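Local coordinates for botulinum neurotoxin type G (Clostridium botulinum, PDB 3MPP), which binds nerve-cell surfaces through its receptor-binding domain, the fragment crystallised here, so that the toxin's metalloprotease light chain can be delivered into the host cytosol, at residues Q401-R406 and K413-C418; V349-K354 and Q364-K369. The protein carries 4 engineered substitutions. All coordinates share one frame; numbering follows the deposited sequence.

Interaction 1 of 2, residues Q401-R406 and K413-C418; sequences QWYLRR and KLRLGC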
ATOM      1  N   GLN A 401      -8.449  27.170  -4.270  1.00 21.86           N
ATOM      2  CA  GLN A 401      -9.061  27.434  -2.975  1.00 26.38           C
ATOM      3  C   GLN A 401     -10.351  26.630  -2.765  1.00 22.38           C
ATOM      4  O   GLN A 401     -10.856  26.552  -1.652  1.00 25.11           O
ATOM      5  CB  GLN A 401      -9.408  28.925  -2.853  1.00 31.77           C
ATOM      6  CG  GLN A 401      -8.294  29.870  -3.232  1.00 40.99           C
ATOM      7  CD  GLN A 401      -7.355  30.173  -2.082  1.00 48.56           C
ATOM      8  OE1 GLN A 401      -6.916  31.312  -1.913  1.00 52.84           O
ATOM      9  NE2 GLN A 401      -7.038  29.158  -1.288  1.00 47.62           N
ATOM     10  N   TRP A 402     -10.900  26.066  -3.841  1.00 19.71           N
ATOM     11  CA  TRP A 402     -12.133  25.273  -3.756  1.00 20.12           C
ATOM     12  C   TRP A 402     -11.970  24.104  -2.788  1.00 24.07           C
ATOM     13  O   TRP A 402     -12.903  23.737  -2.064  1.00 23.10           O
ATOM     14  CB  TRP A 402     -12.512  24.766  -5.151  1.00 22.26           C
ATOM     15  CG  TRP A 402     -13.423  23.560  -5.194  1.00 25.17           C
ATOM     16  CD1 TRP A 402     -13.080  22.295  -5.566  1.00 28.68           C
ATOM     17  CD2 TRP A 402     -14.826  23.514  -4.872  1.00 22.99           C
ATOM     18  NE1 TRP A 402     -14.170  21.464  -5.493  1.00 22.87           N
ATOM     19  CE2 TRP A 402     -15.254  22.188  -5.069  1.00 26.38           C
ATOM     20  CE3 TRP A 402     -15.757  24.466  -4.442  1.00 22.25           C
ATOM     21  CZ2 TRP A 402     -16.576  21.787  -4.848  1.00 30.48           C
ATOM     22  CZ3 TRP A 402     -17.071  24.059  -4.216  1.00 22.15           C
ATOM     23  CH2 TRP A 402     -17.465  22.741  -4.429  1.00 25.77           C
ATOM     24  N   TYR A 403     -10.770  23.537  -2.767  1.00 23.90           N
ATOM     25  CA  TYR A 403     -10.485  22.360  -1.945  1.00 28.17           C
ATOM     26  C   TYR A 403     -10.380  22.660  -0.448  1.00 28.09           C
ATOM     27  O   TYR A 403     -10.403  21.744   0.372  1.00 27.00           O
ATOM     28  CB  TYR A 403      -9.214  21.676  -2.430  1.00 22.77           C
ATOM     29  CG  TYR A 403      -9.302  21.134  -3.848  1.00 24.18           C
ATOM     30  CD1 TYR A 403     -10.219  20.132  -4.190  1.00 19.75           C
ATOM     31  CD2 TYR A 403      -8.445  21.609  -4.839  1.00 20.91           C
ATOM     32  CE1 TYR A 403     -10.272  19.630  -5.488  1.00 22.86           C
ATOM     33  CE2 TYR A 403      -8.499  21.126  -6.126  1.00 20.38           C
ATOM     34  CZ  TYR A 403      -9.397  20.133  -6.446  1.00 21.33           C
ATOM     35  OH  TYR A 403      -9.411  19.667  -7.734  1.00 26.97           O
ATOM     36  N   LEU A 404     -10.277  23.938  -0.094  1.00 26.37           N
ATOM     37  CA  LEU A 404     -10.214  24.335   1.311  1.00 27.66           C
ATOM     38  C   LEU A 404     -11.575  24.759   1.853  1.00 28.54           C
ATOM     39  O   LEU A 404     -11.716  25.012   3.050  1.00 32.55           O
ATOM     40  CB  LEU A 404      -9.204  25.475   1.513  1.00 28.36           C
ATOM     41  CG  LEU A 404      -7.748  25.072   1.242  1.00 34.28           C
ATOM     42  CD1 LEU A 404      -6.834  26.159   1.688  1.00 35.45           C
ATOM     43  CD2 LEU A 404      -7.427  23.790   1.984  1.00 37.72           C
ATOM     44  N   ARG A 405     -12.568  24.870   0.973  1.00 26.83           N
ATOM     45  CA  ARG A 405     -13.910  25.262   1.407  1.00 33.48           C
ATOM     46  C   ARG A 405     -14.564  24.220   2.313  1.00 32.71           C
ATOM     47  O   ARG A 405     -14.563  23.022   2.016  1.00 36.11           O
ATOM     48  CB  ARG A 405     -14.807  25.584   0.208  1.00 28.46           C
ATOM     49  CG  ARG A 405     -14.294  26.802  -0.564  1.00 40.78           C
ATOM     50  CD  ARG A 405     -15.281  27.291  -1.599  1.00 37.46           C
ATOM     51  NE  ARG A 405     -16.569  27.690  -1.032  1.00 35.75           N
ATOM     52  CZ  ARG A 405     -17.557  28.192  -1.765  1.00 33.15           C
ATOM     53  NH1 ARG A 405     -17.369  28.355  -3.070  1.00 30.17           N
ATOM     54  NH2 ARG A 405     -18.718  28.529  -1.208  1.00 27.53           N
ATOM     55  N   ARG A 406     -15.110  24.695   3.423  1.00 26.81           N
ATOM     56  CA  ARG A 406     -15.788  23.843   4.383  1.00 28.23           C
ATOM     57  C   ARG A 406     -17.250  23.794   3.975  1.00 25.27           C
ATOM     58  O   ARG A 406     -18.113  24.329   4.660  1.00 28.11           O
ATOM     59  CB  ARG A 406     -15.648  24.416   5.799  1.00 33.59           C
ATOM     60  CG  ARG A 406     -14.206  24.683   6.241  1.00 42.47           C
ATOM     61  CD  ARG A 406     -13.199  23.723   5.616  1.00 48.95           C
ATOM     62  NE  ARG A 406     -13.568  22.319   5.767  1.00 62.33           N
ATOM     63  CZ  ARG A 406     -13.021  21.325   5.072  1.00 66.95           C
ATOM     64  NH1 ARG A 406     -12.074  21.571   4.174  1.00 70.62           N
ATOM     65  NH2 ARG A 406     -13.423  20.080   5.270  1.00 61.40           N
ATOM     66  N   LYS A 413     -15.169  13.455   2.103  1.00 27.65           N
ATOM     67  CA  LYS A 413     -15.472  12.124   1.602  1.00 35.16           C
ATOM     68  C   LYS A 413     -15.952  12.165   0.151  1.00 29.24           C
ATOM     69  O   LYS A 413     -15.930  11.151  -0.545  1.00 29.51           O
ATOM     70  CB  LYS A 413     -16.512  11.443   2.498  1.00 45.64           C
ATOM     71  CG  LYS A 413     -15.981  11.139   3.892  1.00 55.26           C
ATOM     72  CD  LYS A 413     -17.092  10.746   4.853  1.00 64.44           C
ATOM     73  CE  LYS A 413     -16.530  10.485   6.243  1.00 64.11           C
ATOM     74  NZ  LYS A 413     -15.632  11.593   6.674  1.00 66.79           N
ATOM     75  N   LEU A 414     -16.381  13.344  -0.282  1.00 26.31           N
ATOM     76  CA  LEU A 414     -17.019  13.551  -1.584  1.00 29.24           C
ATOM     77  C   LEU A 414     -16.098  14.206  -2.619  1.00 29.00           C
ATOM     78  O   LEU A 414     -16.243  13.975  -3.818  1.00 29.64           O
ATOM     79  CB  LEU A 414     -18.223  14.484  -1.408  1.00 33.23           C
ATOM     80  CG  LEU A 414     -19.277  14.122  -0.357  1.00 41.24           C
ATOM     81  CD1 LEU A 414     -20.317  15.232  -0.221  1.00 44.30           C
ATOM     82  CD2 LEU A 414     -19.950  12.798  -0.715  1.00 37.52           C
ATOM     83  N   ARG A 415     -15.197  15.066  -2.142  1.00 25.59           N
ATOM     84  CA  ARG A 415     -14.347  15.900  -3.002  1.00 28.28           C
ATOM     85  C   ARG A 415     -12.918  15.350  -2.975  1.00 23.64           C
ATOM     86  O   ARG A 415     -12.131  15.667  -2.079  1.00 26.46           O
ATOM     87  CB  ARG A 415     -14.402  17.359  -2.505  1.00 25.85           C
ATOM     88  CG  ARG A 415     -13.489  18.370  -3.226  1.00 32.41           C
ATOM     89  CD  ARG A 415     -13.479  19.733  -2.481  1.00 26.41           C
ATOM     90  NE  ARG A 415     -12.918  19.597  -1.129  1.00 31.64           N
ATOM     91  CZ  ARG A 415     -13.180  20.423  -0.118  1.00 37.65           C
ATOM     92  NH1 ARG A 415     -13.989  21.453  -0.301  1.00 23.02           N
ATOM     93  NH2 ARG A 415     -12.638  20.220   1.083  1.00 32.67           N
ATOM     94  N   LEU A 416     -12.590  14.517  -3.956  1.00 22.32           N
ATOM     95  CA  LEU A 416     -11.387  13.684  -3.892  1.00 24.15           C
ATOM     96  C   LEU A 416     -10.293  14.136  -4.857  1.00 23.98           C
ATOM     97  O   LEU A 416      -9.202  13.584  -4.840  1.00 19.81           O
ATOM     98  CB  LEU A 416     -11.743  12.211  -4.169  1.00 28.22           C
ATOM     99  CG  LEU A 416     -12.821  11.592  -3.266  1.00 29.37           C
ATOM    100  CD1 LEU A 416     -13.169  10.158  -3.696  1.00 37.25           C
ATOM    101  CD2 LEU A 416     -12.397  11.645  -1.782  1.00 25.57           C
ATOM    102  N   GLY A 417     -10.591  15.130  -5.694  1.00 21.37           N
ATOM    103  CA  GLY A 417      -9.616  15.628  -6.664  1.00 21.35           C
ATOM    104  C   GLY A 417      -8.316  16.232  -6.121  1.00 26.01           C
ATOM    105  O   GLY A 417      -7.369  16.462  -6.876  1.00 21.25           O
ATOM    106  N   CYS A 418      -8.273  16.534  -4.828  1.00 22.54           N
ATOM    107  CA  CYS A 418      -7.055  17.067  -4.225  1.00 17.18           C
ATOM    108  C   CYS A 418      -6.297  15.982  -3.481  1.00 16.30           C
ATOM    109  O   CYS A 418      -5.394  16.281  -2.707  1.00 19.30           O
ATOM    110  CB  CYS A 418      -7.368  18.207  -3.239  1.00 18.09           C
ATOM    111  SG  CYS A 418      -8.677  17.807  -2.035  1.00 25.38           S
TER
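Tyr403, in the short 3-10 turn 402-404, faces Cys418 across a CA to CA distance of 6.7 Å, the nearest backbone approach between 401-406 and the irregular chain 413-418, and Arg415 spans the gap. Arg415 CB points toward 401-406, CG lies anti to the backbone N (chi1 176°), and the chain bends at chi3 (63°); the guanidinium lies among backbone carbonyls. Arg415 NH1 donates a nearly straight hydrogen bond to Arg405 O (2.9 Å, 172°), in the guanidinium plane and on a carbonyl lone pair. Tyr403 O lies over one guanidinium face, 2.8 Å from Arg415 NH2, at an angle too poor for a hydrogen bond. Trp402 O, 3.1 Å from Arg415 NH1, is also badly angled. These oxygens should still stabilise the positive charge. Arg406 NH1, a like charge, lies at the guanidinium edge, 3.4 Å from Arg415 NH2; Asn412 OD1 accepts a weak hydrogen bond from each arginine, which may ease the repulsion. Trp402 is the inferred ganglioside-binding residue and belongs, with Tyr403, to the probable host ganglioside-binding motif of the C-terminal receptor-binding subdomain. Arg415 CD packs obliquely against its indole, 3.5 Å from Trp402 NE1. Trp402 CD1 lies over one face of the Tyr403 ring, toward its rim, and Cys418 CB makes a CH-pi contact over the other, 3.7 Å from the ring centroid. Cys418 SG adds an oblique sulfur-aromatic contact, 3.5 Å from Tyr403 CD1, while Tyr403 OH is hydrogen-bonded to Ile379 N on strand 373-382.

Interaction 2 of 2, residues V349-K354 and Q364-K369; sequences VLQIKK and QILCEK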
ATOM      1  N   VAL A 349       7.674  26.769  -2.964  1.00 26.94           N
ATOM      2  CA  VAL A 349       7.673  26.127  -1.649  1.00 27.10           C
ATOM      3  C   VAL A 349       6.285  25.551  -1.286  1.00 28.56           C
ATOM      4  O   VAL A 349       5.295  26.285  -1.109  1.00 24.96           O
ATOM      5  CB  VAL A 349       8.159  27.095  -0.566  1.00 25.97           C
ATOM      6  CG1 VAL A 349       8.139  26.408   0.791  1.00 30.06           C
ATOM      7  CG2 VAL A 349       9.572  27.614  -0.921  1.00 30.86           C
ATOM      8  N   LEU A 350       6.226  24.226  -1.201  1.00 23.13           N
ATOM      9  CA  LEU A 350       4.985  23.511  -0.960  1.00 23.79           C
ATOM     10  C   LEU A 350       5.042  22.752   0.360  1.00 27.46           C
ATOM     11  O   LEU A 350       6.104  22.607   0.965  1.00 24.43           O
ATOM     12  CB  LEU A 350       4.749  22.486  -2.073  1.00 21.85           C
ATOM     13  CG  LEU A 350       4.914  22.996  -3.499  1.00 22.17           C
ATOM     14  CD1 LEU A 350       4.762  21.837  -4.505  1.00 23.01           C
ATOM     15  CD2 LEU A 350       3.912  24.117  -3.750  1.00 19.53           C
ATOM     16  N   GLN A 351       3.888  22.246   0.783  1.00 27.86           N
ATOM     17  CA  GLN A 351       3.800  21.431   1.989  0.55 28.60           C
ATOM     18  C   GLN A 351       2.919  20.222   1.716  1.00 31.24           C
ATOM     19  O   GLN A 351       1.803  20.358   1.203  1.00 27.98           O
ATOM     20  CB  GLN A 351       3.222  22.242   3.147  0.55 27.26           C
ATOM     21  CG  GLN A 351       3.995  23.501   3.477  0.55 25.33           C
ATOM     22  CD  GLN A 351       3.208  24.443   4.371  0.55 35.31           C
ATOM     23  OE1 GLN A 351       2.705  24.045   5.419  0.55 39.07           O
ATOM     24  NE2 GLN A 351       3.099  25.703   3.958  0.55 38.64           N
ATOM     25  N   ILE A 352       3.429  19.035   2.037  1.00 23.34           N
ATOM     26  CA  ILE A 352       2.659  17.809   1.875  1.00 27.90           C
ATOM     27  C   ILE A 352       1.935  17.514   3.181  1.00 31.38           C
ATOM     28  O   ILE A 352       2.514  17.597   4.267  1.00 30.38           O
ATOM     29  CB  ILE A 352       3.535  16.611   1.452  1.00 36.71           C
ATOM     30  CG1 ILE A 352       4.327  16.942   0.191  1.00 50.82           C
ATOM     31  CG2 ILE A 352       2.680  15.397   1.153  1.00 28.36           C
ATOM     32  CD1 ILE A 352       4.896  15.705  -0.490  1.00 53.68           C
ATOM     33  N   LYS A 353       0.657  17.179   3.071  1.00 23.52           N
ATOM     34  CA  LYS A 353      -0.188  17.072   4.245  1.00 23.04           C
ATOM     35  C   LYS A 353      -1.014  15.786   4.190  1.00 25.79           C
ATOM     36  O   LYS A 353      -1.117  15.137   3.151  1.00 22.35           O
ATOM     37  CB  LYS A 353      -1.134  18.274   4.318  1.00 23.66           C
ATOM     38  CG  LYS A 353      -0.484  19.634   4.200  1.00 33.44           C
ATOM     39  CD  LYS A 353       0.207  20.070   5.482  1.00 38.44           C
ATOM     40  CE  LYS A 353      -0.780  20.354   6.583  1.00 42.94           C
ATOM     41  NZ  LYS A 353      -0.155  21.268   7.587  1.00 44.93           N
ATOM     42  N   LYS A 354      -1.607  15.432   5.321  1.00 21.52           N
ATOM     43  CA  LYS A 354      -2.602  14.366   5.362  1.00 28.60           C
ATOM     44  C   LYS A 354      -3.743  14.812   6.275  1.00 29.81           C
ATOM     45  O   LYS A 354      -3.766  14.496   7.468  1.00 30.54           O
ATOM     46  CB  LYS A 354      -1.991  13.060   5.879  1.00 30.47           C
ATOM     47  CG  LYS A 354      -2.654  11.843   5.296  1.00 42.41           C
ATOM     48  CD  LYS A 354      -2.404  10.603   6.138  1.00 53.06           C
ATOM     49  CE  LYS A 354      -0.951  10.210   6.152  1.00 52.10           C
ATOM     50  NZ  LYS A 354      -0.804   8.847   6.734  1.00 59.97           N
ATOM     51  N   GLN A 364      -2.277  15.403   0.463  1.00 18.83           N
ATOM     52  CA  GLN A 364      -2.676  16.646  -0.195  1.00 17.92           C
ATOM     53  C   GLN A 364      -1.451  17.537  -0.319  1.00 24.90           C
ATOM     54  O   GLN A 364      -0.500  17.391   0.451  1.00 23.20           O
ATOM     55  CB  GLN A 364      -3.741  17.381   0.634  1.00 18.65           C
ATOM     56  CG  GLN A 364      -5.053  16.597   0.836  1.00 17.16           C
ATOM     57  CD  GLN A 364      -4.953  15.516   1.907  1.00 24.41           C
ATOM     58  OE1 GLN A 364      -4.352  15.718   2.973  1.00 28.82           O
ATOM     59  NE2 GLN A 364      -5.558  14.365   1.632  1.00 20.96           N
ATOM     60  N   ILE A 365      -1.466  18.460  -1.277  1.00 19.63           N
ATOM     61  CA  ILE A 365      -0.327  19.365  -1.454  1.00 19.03           C
ATOM     62  C   ILE A 365      -0.813  20.801  -1.333  1.00 25.04           C
ATOM     63  O   ILE A 365      -1.651  21.236  -2.113  1.00 23.57           O
ATOM     64  CB  ILE A 365       0.373  19.151  -2.814  1.00 20.07           C
ATOM     65  CG1 ILE A 365       0.744  17.679  -2.986  1.00 21.50           C
ATOM     66  CG2 ILE A 365       1.615  20.060  -2.933  1.00 20.18           C
ATOM     67  CD1 ILE A 365       0.771  17.184  -4.417  1.00 25.79           C
ATOM     68  N   LEU A 366      -0.277  21.509  -0.340  1.00 23.32           N
ATOM     69  CA  LEU A 366      -0.681  22.853   0.015  1.00 23.27           C
ATOM     70  C   LEU A 366       0.399  23.858  -0.396  1.00 29.91           C
ATOM     71  O   LEU A 366       1.582  23.538  -0.407  1.00 23.98           O
ATOM     72  CB  LEU A 366      -0.901  22.917   1.539  1.00 24.56           C
ATOM     73  CG  LEU A 366      -1.018  24.274   2.240  1.00 27.04           C
ATOM     74  CD1 LEU A 366      -2.283  25.002   1.837  1.00 24.36           C
ATOM     75  CD2 LEU A 366      -0.955  24.136   3.769  1.00 33.39           C
ATOM     76  N   CYS A 367      -0.015  25.066  -0.756  1.00 28.00           N
ATOM     77  CA  CYS A 367       0.920  26.174  -0.897  1.00 23.65           C
ATOM     78  C   CYS A 367       0.408  27.388  -0.136  1.00 25.92           C
ATOM     79  O   CYS A 367      -0.732  27.828  -0.343  1.00 23.18           O
ATOM     80  CB  CYS A 367       1.148  26.541  -2.363  1.00 23.82           C
ATOM     81  SG  CYS A 367       2.452  27.782  -2.615  1.00 28.47           S
ATOM     82  N   GLU A 368       1.249  27.913   0.751  1.00 32.14           N
ATOM     83  CA  GLU A 368       0.922  29.081   1.566  1.00 37.75           C
ATOM     84  C   GLU A 368       2.132  30.014   1.611  1.00 37.72           C
ATOM     85  O   GLU A 368       3.264  29.549   1.628  1.00 47.21           O
ATOM     86  CB  GLU A 368       0.592  28.663   2.997  1.00 40.52           C
ATOM     87  CG  GLU A 368      -0.765  28.027   3.204  1.00 48.02           C
ATOM     88  CD  GLU A 368      -1.085  27.841   4.683  1.00 61.98           C
ATOM     89  OE1 GLU A 368      -0.136  27.773   5.496  1.00 54.41           O
ATOM     90  OE2 GLU A 368      -2.283  27.761   5.034  1.00 72.69           O
ATOM     91  N   LYS A 369       1.898  31.322   1.638  1.00 42.76           N
ATOM     92  CA  LYS A 369       3.007  32.282   1.751  1.00 50.38           C
ATOM     93  C   LYS A 369       2.578  33.650   2.281  1.00 69.60           C
ATOM     94  O   LYS A 369       2.374  34.588   1.508  1.00 76.52           O
ATOM     95  CB  LYS A 369       3.715  32.461   0.405  1.00 47.81           C
ATOM     96  CG  LYS A 369       4.992  33.320   0.445  1.00 54.35           C
ATOM     97  CD  LYS A 369       5.429  33.708  -0.972  1.00 51.46           C
ATOM     98  CE  LYS A 369       6.848  34.263  -1.018  1.00 55.21           C
ATOM     99  NZ  LYS A 369       6.991  35.524  -0.239  1.00 59.01           N
TER
HETATM  100  O   HOH W   1       3.927  26.496   1.349  1.00 30.97           O
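Gln351 and Leu366 form a hydrogen-bonded antiparallel pair, and their side chains run side by side in the same direction, with Gln351 OE1, in the conformer given of two, 4.0 Å from Leu366 CD2. Two backbone bonds fix this pair: Leu366 N to Gln351 O is 2.8 Å and almost straight (178°), and Gln351 N to Leu366 O closes the ring. Lys353 and Gln364 repeat the hydrogen-bonded backbone pairing two residues along, with side chains on the same face. There a bend at chi2 (78°) turns Gln364 CD, and Gln364 OE1 then lies 3.3 Å from Lys354 CA; OE1 accepts from Tyr355 N and NE2 bonds to Asn419, so both ends of the buried amide are engaged. In that same Gln351 conformer the Gln351 and Glu368 side chains cross at about a right angle, with Gln351 NE2 4.0 Å from Glu368 CB, while the carboxylate bonds to Thr373. Beyond the last direct backbone bond between the two segments, a water bridges the strands: it accepts from Glu368 N (3.1 Å) and donates to Val349 O (2.8 Å), and the given Gln351 conformer adds a bond from NE2. The other face carries Ile352 and Ile365. Beside them Leu350 crosses Ile365 obliquely, Leu350 CD1 lying 3.9 Å from Ile365 CG2, while its other methyl, CD2, rests against Cys367 CB. Phe377 of strand 373-382 touches both Leu350 and Ile365 and continues this apolar surface. The strand directions differ by 145°, short of 180°, giving the pair a twist. Strands 346-353 and 364-368 make a beta hairpin within the curled antiparallel sheet of the C-terminal receptor-binding subdomain, consistent with its beta-trefoil fold.

How the interactions relate
From the N terminus, interaction 2 comes first: strand 346-353 leads into a ten-residue loop, and 364-369 closes it as a hairpin. The chain continues through strands 373-382 and 394-400 before interaction 1 opens at 401-406; a six-residue connection containing the start of helix 411-414 then returns it to 413-418. The two closures follow in series, neither nested nor crossed. In space their centres are about 14 Å apart, and they touch where Cys418 O lies 3.6 Å from Gln364 CG. Strand 373-382 links them too, pairing with 364-368 and packing against Tyr403. Thus the probable ganglioside-binding loop is joined to the hairpin within one subdomain.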